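Local coordinates for PAC2 family protein (Mycobacterium tuberculosis, PDB 2WAM) that is of unknown function but belongs to the PAC2 family and represents a duplicated gene family of actinobacteria, at residues 47-56 / 96-106; 164-175 / 227-235. One frame throughout, in Å; residues are numbered along the deposited sequence.

Contact 1: residues 47-56 / 96-106; sequences GMYELEFPAP and ELVASFAIDEL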
loop_
_atom_site.group_PDB
_atom_site.type_symbol
_atom_site.label_atom_id
_atom_site.label_comp_id
_atom_site.label_asym_id
_atom_site.label_seq_id
_atom_site.Cartn_x
_atom_site.Cartn_y
_atom_site.Cartn_z
ATOM N N GLY A 47 -7.334 5.739 0.441
ATOM C CA GLY A 47 -6.816 7.082 0.530
ATOM C C GLY A 47 -7.588 8.100 -0.293
ATOM O O GLY A 47 -7.125 9.235 -0.449
ATOM N N MET A 48 -8.746 7.711 -0.832
ATOM C CA MET A 48 -9.528 8.651 -1.620
ATOM C C MET A 48 -11.026 8.689 -1.300
ATOM O O MET A 48 -11.588 9.766 -1.125
ATOM C CB MET A 48 -9.308 8.438 -3.116
ATOM C CG MET A 48 -9.802 9.618 -3.938
ATOM S SD MET A 48 -8.937 11.165 -3.543
ATOM C CE MET A 48 -10.331 12.224 -3.687
ATOM N N TYR A 49 -11.672 7.524 -1.251
ATOM C CA TYR A 49 -13.085 7.464 -0.903
ATOM C C TYR A 49 -13.541 6.072 -0.518
ATOM O O TYR A 49 -13.027 5.079 -1.029
ATOM C CB TYR A 49 -13.966 7.989 -2.044
ATOM C CG TYR A 49 -13.969 7.128 -3.299
ATOM C CD1 TYR A 49 -14.806 6.014 -3.413
ATOM C CD2 TYR A 49 -13.160 7.439 -4.378
ATOM C CE1 TYR A 49 -14.829 5.237 -4.563
ATOM C CE2 TYR A 49 -13.169 6.662 -5.528
ATOM C CZ TYR A 49 -14.001 5.565 -5.620
ATOM O OH TYR A 49 -13.996 4.806 -6.770
ATOM N N GLU A 50 -14.504 6.024 0.400
ATOM C CA GLU A 50 -15.268 4.823 0.693
ATOM C C GLU A 50 -16.628 4.890 0.001
ATOM O O GLU A 50 -17.319 5.916 0.045
ATOM C CB GLU A 50 -15.514 4.705 2.185
ATOM C CG GLU A 50 -14.310 4.351 3.014
ATOM C CD GLU A 50 -14.704 3.679 4.326
ATOM O OE1 GLU A 50 -15.926 3.495 4.574
ATOM O OE2 GLU A 50 -13.785 3.326 5.100
ATOM N N LEU A 51 -17.016 3.793 -0.632
ATOM C CA LEU A 51 -18.374 3.650 -1.138
ATOM C C LEU A 51 -19.348 3.258 -0.041
ATOM O O LEU A 51 -19.028 2.455 0.828
ATOM C CB LEU A 51 -18.415 2.583 -2.222
ATOM C CG LEU A 51 -17.861 3.078 -3.544
ATOM C CD1 LEU A 51 -17.865 1.960 -4.556
ATOM C CD2 LEU A 51 -18.687 4.282 -4.018
ATOM N N GLU A 52 -20.539 3.831 -0.085
ATOM C CA GLU A 52 -21.668 3.313 0.679
ATOM C C GLU A 52 -22.411 2.315 -0.219
ATOM O O GLU A 52 -23.401 2.664 -0.852
ATOM C CB GLU A 52 -22.592 4.456 1.064
ATOM C CG GLU A 52 -23.711 4.065 2.000
ATOM C CD GLU A 52 -23.258 4.034 3.439
ATOM O OE1 GLU A 52 -22.032 3.910 3.674
ATOM O OE2 GLU A 52 -24.133 4.144 4.328
ATOM N N PHE A 53 -21.914 1.080 -0.278
ATOM C CA PHE A 53 -22.373 0.094 -1.257
ATOM C C PHE A 53 -23.553 -0.752 -0.743
ATOM O O PHE A 53 -23.534 -1.229 0.395
ATOM C CB PHE A 53 -21.193 -0.794 -1.675
ATOM C CG PHE A 53 -21.582 -2.001 -2.479
ATOM C CD1 PHE A 53 -21.857 -3.210 -1.856
ATOM C CD2 PHE A 53 -21.665 -1.933 -3.866
ATOM C CE1 PHE A 53 -22.218 -4.339 -2.604
ATOM C CE2 PHE A 53 -22.025 -3.046 -4.616
ATOM C CZ PHE A 53 -22.299 -4.254 -3.984
ATOM N N PRO A 54 -24.581 -0.947 -1.591
ATOM C CA PRO A 54 -24.678 -0.462 -2.974
ATOM C C PRO A 54 -25.304 0.922 -3.116
ATOM O O PRO A 54 -26.057 1.385 -2.264
ATOM C CB PRO A 54 -25.626 -1.471 -3.618
ATOM C CG PRO A 54 -26.537 -1.888 -2.497
ATOM C CD PRO A 54 -25.736 -1.791 -1.220
ATOM N N ALA A 55 -24.993 1.572 -4.228
ATOM C CA ALA A 55 -25.611 2.838 -4.570
ATOM C C ALA A 55 -27.060 2.594 -4.975
ATOM O O ALA A 55 -27.399 1.513 -5.465
ATOM C CB ALA A 55 -24.843 3.505 -5.708
ATOM N N PRO A 56 -27.914 3.604 -4.777
ATOM C CA PRO A 56 -29.321 3.550 -5.183
ATOM C C PRO A 56 -29.427 3.450 -6.700
ATOM O O PRO A 56 -28.417 3.564 -7.398
ATOM C CB PRO A 56 -29.871 4.916 -4.734
ATOM C CG PRO A 56 -28.839 5.500 -3.813
ATOM C CD PRO A 56 -27.535 4.936 -4.276
ATOM N N GLU A 96 -29.045 10.259 0.045
ATOM C CA GLU A 96 -28.267 9.072 0.400
ATOM C C GLU A 96 -26.790 9.295 0.116
ATOM O O GLU A 96 -26.421 9.844 -0.920
ATOM C CB GLU A 96 -28.732 7.858 -0.398
ATOM C CG GLU A 96 -29.777 7.001 0.279
ATOM C CD GLU A 96 -30.074 5.743 -0.531
ATOM O OE1 GLU A 96 -31.190 5.646 -1.087
ATOM O OE2 GLU A 96 -29.183 4.864 -0.632
ATOM N N LEU A 97 -25.936 8.851 1.028
ATOM C CA LEU A 97 -24.496 8.902 0.787
ATOM C C LEU A 97 -24.074 7.848 -0.244
ATOM O O LEU A 97 -24.479 6.680 -0.181
ATOM C CB LEU A 97 -23.736 8.700 2.088
ATOM C CG LEU A 97 -22.222 8.857 2.023
ATOM C CD1 LEU A 97 -21.852 10.315 1.806
ATOM C CD2 LEU A 97 -21.640 8.346 3.310
ATOM N N VAL A 98 -23.274 8.269 -1.213
ATOM C CA VAL A 98 -22.756 7.340 -2.197
ATOM C C VAL A 98 -21.276 7.096 -1.937
ATOM O O VAL A 98 -20.828 5.960 -1.971
ATOM C CB VAL A 98 -22.981 7.840 -3.640
ATOM C CG1 VAL A 98 -22.201 6.965 -4.658
ATOM C CG2 VAL A 98 -24.474 7.884 -3.943
ATOM N N ALA A 99 -20.532 8.165 -1.662
ATOM C CA ALA A 99 -19.103 8.049 -1.361
ATOM C C ALA A 99 -18.605 9.144 -0.406
ATOM O O ALA A 99 -18.895 10.330 -0.597
ATOM C CB ALA A 99 -18.288 8.053 -2.655
ATOM N N SER A 100 -17.872 8.740 0.629
ATOM C CA SER A 100 -17.194 9.698 1.504
ATOM C C SER A 100 -15.773 9.828 1.024
ATOM O O SER A 100 -15.039 8.839 0.991
ATOM C CB SER A 100 -17.136 9.219 2.960
ATOM O OG SER A 100 -18.356 8.642 3.359
ATOM N N PHE A 101 -15.366 11.041 0.677
ATOM C CA PHE A 101 -13.972 11.248 0.324
ATOM C C PHE A 101 -13.111 11.402 1.576
ATOM O O PHE A 101 -13.598 11.764 2.651
ATOM C CB PHE A 101 -13.823 12.399 -0.657
ATOM C CG PHE A 101 -14.370 12.084 -2.021
ATOM C CD1 PHE A 101 -15.722 12.238 -2.295
ATOM C CD2 PHE A 101 -13.542 11.612 -3.020
ATOM C CE1 PHE A 101 -16.229 11.934 -3.548
ATOM C CE2 PHE A 101 -14.040 11.309 -4.278
ATOM C CZ PHE A 101 -15.382 11.467 -4.541
ATOM N N ALA A 102 -11.838 11.068 1.431
ATOM C CA ALA A 102 -10.887 11.121 2.522
ATOM C C ALA A 102 -10.445 12.568 2.765
ATOM O O ALA A 102 -9.304 12.951 2.478
ATOM C CB ALA A 102 -9.682 10.224 2.197
ATOM N N ILE A 103 -11.361 13.377 3.281
ATOM C CA ILE A 103 -11.063 14.781 3.526
ATOM C C ILE A 103 -9.849 14.901 4.463
ATOM O O ILE A 103 -9.005 15.778 4.272
ATOM C CB ILE A 103 -12.320 15.542 4.046
ATOM C CG1 ILE A 103 -12.076 17.054 4.146
ATOM C CG2 ILE A 103 -12.762 14.987 5.380
ATOM C CD1 ILE A 103 -11.440 17.679 2.909
ATOM N N ASP A 104 -9.734 14.001 5.441
ATOM C CA ASP A 104 -8.570 13.993 6.323
ATOM C C ASP A 104 -7.223 13.859 5.590
ATOM O O ASP A 104 -6.190 14.326 6.083
ATOM C CB ASP A 104 -8.692 12.921 7.399
ATOM C CG ASP A 104 -7.656 13.087 8.522
ATOM O OD1 ASP A 104 -7.614 14.170 9.150
ATOM O OD2 ASP A 104 -6.889 12.128 8.788
ATOM N N GLU A 105 -7.242 13.217 4.423
ATOM C CA GLU A 105 -6.048 13.075 3.591
ATOM C C GLU A 105 -5.830 14.257 2.636
ATOM O O GLU A 105 -4.769 14.364 2.020
ATOM C CB GLU A 105 -6.096 11.770 2.771
ATOM C CG GLU A 105 -6.053 10.477 3.581
ATOM C CD GLU A 105 -4.691 10.214 4.208
ATOM O OE1 GLU A 105 -4.655 9.707 5.350
ATOM O OE2 GLU A 105 -3.657 10.514 3.565
ATOM N N LEU A 106 -6.820 15.139 2.518
ATOM C CA LEU A 106 -6.813 16.149 1.461
ATOM C C LEU A 106 -6.814 17.578 1.993
ATOM O O LEU A 106 -6.789 18.535 1.227
ATOM C CB LEU A 106 -8.026 15.955 0.536
ATOM C CG LEU A 106 -8.183 14.604 -0.160
ATOM C CD1 LEU A 106 -9.552 14.508 -0.787
ATOM C CD2 LEU A 106 -7.101 14.397 -1.205
#

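Contact 2: residues 164-175 / 227-235; sequences RLLAERLGVRQT and MAQHGHEVV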
loop_
_atom_site.group_PDB
_atom_site.type_symbol
_atom_site.label_atom_id
_atom_site.label_comp_id
_atom_site.label_asym_id
_atom_site.label_seq_id
_atom_site.Cartn_x
_atom_site.Cartn_y
_atom_site.Cartn_z
ATOM N N ARG A 164 -14.437 11.687 -11.755
ATOM C CA ARG A 164 -14.725 11.352 -13.140
ATOM C C ARG A 164 -15.013 9.848 -13.319
ATOM O O ARG A 164 -15.895 9.462 -14.101
ATOM C CB ARG A 164 -13.576 11.801 -14.049
ATOM C CG ARG A 164 -13.716 11.316 -15.482
ATOM C CD ARG A 164 -12.721 11.967 -16.393
ATOM N NE ARG A 164 -11.378 11.489 -16.141
ATOM C CZ ARG A 164 -10.889 10.377 -16.669
ATOM N NH1 ARG A 164 -11.649 9.647 -17.467
ATOM N NH2 ARG A 164 -9.651 9.997 -16.392
ATOM N N LEU A 165 -14.274 9.004 -12.598
ATOM C CA LEU A 165 -14.479 7.564 -12.684
ATOM C C LEU A 165 -15.783 7.116 -12.008
ATOM O O LEU A 165 -16.427 6.171 -12.459
ATOM C CB LEU A 165 -13.274 6.801 -12.136
ATOM C CG LEU A 165 -13.364 5.270 -12.144
ATOM C CD1 LEU A 165 -11.969 4.669 -12.180
ATOM C CD2 LEU A 165 -14.169 4.702 -10.956
ATOM N N LEU A 166 -16.174 7.793 -10.933
ATOM C CA LEU A 166 -17.454 7.517 -10.291
ATOM C C LEU A 166 -18.611 7.947 -11.193
ATOM O O LEU A 166 -19.570 7.198 -11.391
ATOM C CB LEU A 166 -17.533 8.213 -8.931
ATOM C CG LEU A 166 -16.881 7.430 -7.789
ATOM C CD1 LEU A 166 -16.972 8.182 -6.479
ATOM C CD2 LEU A 166 -17.551 6.086 -7.656
ATOM N N ALA A 167 -18.502 9.153 -11.750
ATOM C CA ALA A 167 -19.509 9.690 -12.659
ATOM C C ALA A 167 -19.729 8.776 -13.870
ATOM O O ALA A 167 -20.859 8.563 -14.299
ATOM C CB ALA A 167 -19.134 11.110 -13.103
ATOM N N GLU A 168 -18.654 8.214 -14.413
ATOM C CA GLU A 168 -18.808 7.274 -15.519
ATOM C C GLU A 168 -19.488 5.973 -15.074
ATOM O O GLU A 168 -20.497 5.571 -15.656
ATOM C CB GLU A 168 -17.479 7.015 -16.212
ATOM C CG GLU A 168 -16.977 8.207 -17.011
ATOM C CD GLU A 168 -15.487 8.130 -17.340
ATOM O OE1 GLU A 168 -14.876 7.063 -17.109
ATOM O OE2 GLU A 168 -14.932 9.141 -17.828
ATOM N N ARG A 169 -18.948 5.323 -14.047
ATOM C CA ARG A 169 -19.575 4.125 -13.497
ATOM C C ARG A 169 -21.063 4.332 -13.217
ATOM O O ARG A 169 -21.864 3.409 -13.382
ATOM C CB ARG A 169 -18.889 3.678 -12.206
ATOM C CG ARG A 169 -17.501 3.108 -12.403
ATOM C CD ARG A 169 -17.506 2.008 -13.440
ATOM N NE ARG A 169 -16.151 1.690 -13.866
ATOM C CZ ARG A 169 -15.526 2.296 -14.869
ATOM N NH1 ARG A 169 -16.143 3.250 -15.554
ATOM N NH2 ARG A 169 -14.284 1.948 -15.193
ATOM N N LEU A 170 -21.427 5.539 -12.789
ATOM C CA LEU A 170 -22.787 5.799 -12.348
ATOM C C LEU A 170 -23.701 6.350 -13.431
ATOM O O LEU A 170 -24.867 6.597 -13.173
ATOM C CB LEU A 170 -22.802 6.712 -11.118
ATOM C CG LEU A 170 -22.197 6.164 -9.821
ATOM C CD1 LEU A 170 -22.220 7.227 -8.751
ATOM C CD2 LEU A 170 -22.929 4.937 -9.338
ATOM N N GLY A 171 -23.177 6.545 -14.637
ATOM C CA GLY A 171 -24.014 6.903 -15.770
ATOM C C GLY A 171 -24.277 8.379 -16.005
ATOM O O GLY A 171 -25.149 8.742 -16.793
ATOM N N VAL A 172 -23.512 9.233 -15.342
ATOM C CA VAL A 172 -23.701 10.676 -15.434
ATOM C C VAL A 172 -23.766 11.192 -16.868
ATOM O O VAL A 172 -22.933 10.843 -17.704
ATOM C CB VAL A 172 -22.605 11.421 -14.656
ATOM C CG1 VAL A 172 -22.564 12.896 -15.048
ATOM C CG2 VAL A 172 -22.840 11.248 -13.168
ATOM N N ARG A 173 -24.753 12.039 -17.143
ATOM C CA ARG A 173 -24.983 12.530 -18.498
ATOM C C ARG A 173 -24.667 14.023 -18.650
ATOM O O ARG A 173 -24.637 14.557 -19.760
ATOM C CB ARG A 173 -26.432 12.266 -18.911
ATOM C CG ARG A 173 -27.428 13.178 -18.220
ATOM C CD ARG A 173 -28.860 12.888 -18.626
ATOM N NE ARG A 173 -29.820 13.634 -17.808
ATOM C CZ ARG A 173 -30.096 14.920 -17.994
ATOM N NH1 ARG A 173 -29.486 15.605 -18.962
ATOM N NH2 ARG A 173 -30.975 15.525 -17.216
ATOM N N GLN A 174 -24.421 14.681 -17.527
ATOM C CA GLN A 174 -24.214 16.124 -17.497
ATOM C C GLN A 174 -23.664 16.524 -16.131
ATOM O O GLN A 174 -24.157 16.069 -15.102
ATOM C CB GLN A 174 -25.531 16.845 -17.753
ATOM C CG GLN A 174 -25.433 18.352 -17.769
ATOM C CD GLN A 174 -26.776 19.008 -18.067
ATOM O OE1 GLN A 174 -27.614 19.159 -17.179
ATOM N NE2 GLN A 174 -26.978 19.413 -19.318
ATOM N N THR A 175 -22.642 17.371 -16.129
ATOM C CA THR A 175 -22.007 17.812 -14.900
ATOM C C THR A 175 -22.129 19.321 -14.760
ATOM O O THR A 175 -21.617 20.067 -15.588
ATOM C CB THR A 175 -20.523 17.402 -14.859
ATOM O OG1 THR A 175 -20.426 15.979 -14.951
ATOM C CG2 THR A 175 -19.882 17.854 -13.555
ATOM N N MET A 227 -13.219 16.823 -17.096
ATOM C CA MET A 227 -14.431 16.168 -17.581
ATOM C C MET A 227 -14.656 16.395 -19.078
ATOM O O MET A 227 -14.900 15.441 -19.821
ATOM C CB MET A 227 -15.658 16.670 -16.803
ATOM C CG MET A 227 -15.793 16.132 -15.378
ATOM S SD MET A 227 -15.900 14.348 -15.358
ATOM C CE MET A 227 -17.668 14.121 -15.546
ATOM N N ALA A 228 -14.586 17.654 -19.513
ATOM C CA ALA A 228 -14.732 17.988 -20.932
ATOM C C ALA A 228 -13.657 17.339 -21.799
ATOM O O ALA A 228 -13.953 16.849 -22.888
ATOM C CB ALA A 228 -14.724 19.478 -21.141
ATOM N N GLN A 229 -12.414 17.350 -21.321
ATOM C CA GLN A 229 -11.327 16.723 -22.047
ATOM C C GLN A 229 -11.656 15.263 -22.359
ATOM O O GLN A 229 -11.114 14.679 -23.294
ATOM C CB GLN A 229 -10.011 16.821 -21.267
ATOM C CG GLN A 229 -9.282 18.154 -21.389
ATOM C CD GLN A 229 -8.053 18.210 -20.487
ATOM O OE1 GLN A 229 -8.121 17.848 -19.309
ATOM N NE2 GLN A 229 -6.919 18.653 -21.038
ATOM N N HIS A 230 -12.554 14.676 -21.581
ATOM C CA HIS A 230 -12.911 13.284 -21.791
ATOM C C HIS A 230 -14.304 13.156 -22.386
ATOM O O HIS A 230 -14.995 12.159 -22.164
ATOM C CB HIS A 230 -12.835 12.495 -20.482
ATOM C CG HIS A 230 -11.438 12.212 -20.011
ATOM N ND1 HIS A 230 -10.753 13.056 -19.164
ATOM C CD2 HIS A 230 -10.615 11.162 -20.242
ATOM C CE1 HIS A 230 -9.561 12.546 -18.901
ATOM N NE2 HIS A 230 -9.454 11.396 -19.541
ATOM N N GLY A 231 -14.724 14.172 -23.132
ATOM C CA GLY A 231 -15.965 14.102 -23.889
ATOM C C GLY A 231 -17.249 14.136 -23.076
ATOM O O GLY A 231 -18.321 13.826 -23.593
ATOM N N HIS A 232 -17.156 14.517 -21.806
ATOM C CA HIS A 232 -18.347 14.645 -20.980
ATOM C C HIS A 232 -18.997 16.004 -21.190
ATOM O O HIS A 232 -18.308 16.994 -21.479
ATOM C CB HIS A 232 -17.999 14.457 -19.510
ATOM C CG HIS A 232 -17.608 13.062 -19.165
ATOM N ND1 HIS A 232 -18.531 12.090 -18.840
ATOM C CD2 HIS A 232 -16.395 12.466 -19.095
ATOM C CE1 HIS A 232 -17.903 10.959 -18.583
ATOM N NE2 HIS A 232 -16.606 11.159 -18.731
ATOM N N GLU A 233 -20.318 16.054 -21.046
ATOM C CA GLU A 233 -21.035 17.323 -21.145
ATOM C C GLU A 233 -20.979 18.075 -19.825
ATOM O O GLU A 233 -21.388 17.555 -18.795
ATOM C CB GLU A 233 -22.492 17.105 -21.540
ATOM C CG GLU A 233 -23.208 18.397 -21.917
ATOM C CD GLU A 233 -24.613 18.152 -22.443
ATOM O OE1 GLU A 233 -24.788 18.199 -23.683
ATOM O OE2 GLU A 233 -25.536 17.898 -21.629
ATOM N N VAL A 234 -20.476 19.300 -19.854
ATOM C CA VAL A 234 -20.320 20.064 -18.632
ATOM C C VAL A 234 -20.940 21.447 -18.759
ATOM O O VAL A 234 -21.017 22.012 -19.848
ATOM C CB VAL A 234 -18.826 20.229 -18.258
ATOM C CG1 VAL A 234 -18.127 18.867 -18.177
ATOM C CG2 VAL A 234 -18.118 21.179 -19.250
ATOM N N VAL A 235 -21.366 21.992 -17.630
ATOM C CA VAL A 235 -21.865 23.352 -17.573
ATOM C C VAL A 235 -21.625 23.900 -16.167
ATOM O O VAL A 235 -21.508 23.147 -15.201
ATOM C CB VAL A 235 -23.350 23.460 -18.045
ATOM C CG1 VAL A 235 -24.190 22.359 -17.473
ATOM C CG2 VAL A 235 -23.933 24.804 -17.707
HETATM O O HOH W 1 -21.294 12.615 -19.022
HETATM O O HOH W 2 -21.138 15.095 -17.554
#

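Contact 1: residues 47-56 / 96-106
Tyr49 lays its CB over one face of the Phe101 ring, 4.1 Å from the ring centroid, in a CH-pi contact offset toward the rim. With CG of Tyr49 between the backbone N and the carbonyl carbon (chi1 67°), the two side chains run side by side in the same direction, and their rings meet obliquely, planes at 58°. Tyr49 CD1 also reaches the methyl of Ala99, where Leu51 CD2 packs 4.0 Å from Ala99 CB. Met48 starts away from the partner strand, but bends at chi2 and chi3 until CE comes back toward the Phe101 ring and rests against Leu106 CD1. Beneath this apolar row runs the backbone ladder. Glu50 and Ser100 form a hydrogen-bonded antiparallel pair, Glu50 N to Ser100 O and Ser100 N to Glu50 O both at 2.9 Å, flanked by the non-hydrogen-bonded pairs Tyr49-Phe101 and Leu51-Ala99. Ala102 N extends the ladder to Met48 O at one end, and Glu52 N meets Val98 O almost straight (170°) at the other. Beyond it, Pro56 CG lies 3.3 Å from Glu96 OE2. Phe159, Ala162 and Leu166 of helix 156-169 pack against the aromatic side, while Leu51 meets Phe53 of the second subunit. Classic beta bulges set Met48-Tyr49 against outer strand 44-45 and Val98-Ala99 against Leu133 of inner strand 131-137, in an antiparallel extension toward one edge of a mixed sheet backed by a helix.

Contact 2: residues 164-175 / 227-235
With CG anti to the backbone N (chi1 172°) and a bend at chi3, Arg164 carries its guanidinium flat onto the His230 ring, centres 3.4 Å apart and planes only 4° from parallel. The CD of the arginine also sits over that ring face, while His230 ND1 is held by Arg226 O. One turn beyond Arg164 in helix 156-169, Glu168 accepts a bond of 2.8 Å from His232 NE2 to its OE2, on the anti lone pair and nearly in the ring plane. Arg164 NH1 adds a weak hydrogen bond, part of a salt bridge, to that oxygen. The other ring nitrogen, His232 ND1, shares water 1 with Val172 O. Both helices end in Schellman motifs, at Gly171 and Gly231, before the chain turns into neighbouring parallel strands, as in an alpha/beta fold with helices packed on a sheet. There Thr175 N bonds to Glu233 O (3.0 Å) and Val235 N to Thr175 O (2.8 Å). Met227 curls, passing its SD beside Arg164 CB and bringing CE to 3.4 Å from Thr175 OG1 and over one face of His232. Farther along, Gln174 NE2 meets Glu233 OE2 at 3.1 Å from above the carboxylate plane.

Overall arrangement
From the N terminus, contact 1 forms first: residues 47-56 join 96-106 across a loop that holds strand 67-73 and helix 81-92. It is complete before contact 2 begins, so the two loops follow in series and neither encloses the other. Contact 2 then closes the excursion between 164-175 and 227-235, bringing strand 174-183 beside strand 234-242. The centres of the two contacts lie about 18 Å apart on the same mixed sheet, contact 1 toward one end of the strand order and contact 2 toward the other. Helix 156-169 and the residue after it bridge them: Leu166 packs on Tyr49, Ala99 and Phe101, and Leu170 on Val98. Both contacts also touch the second subunit.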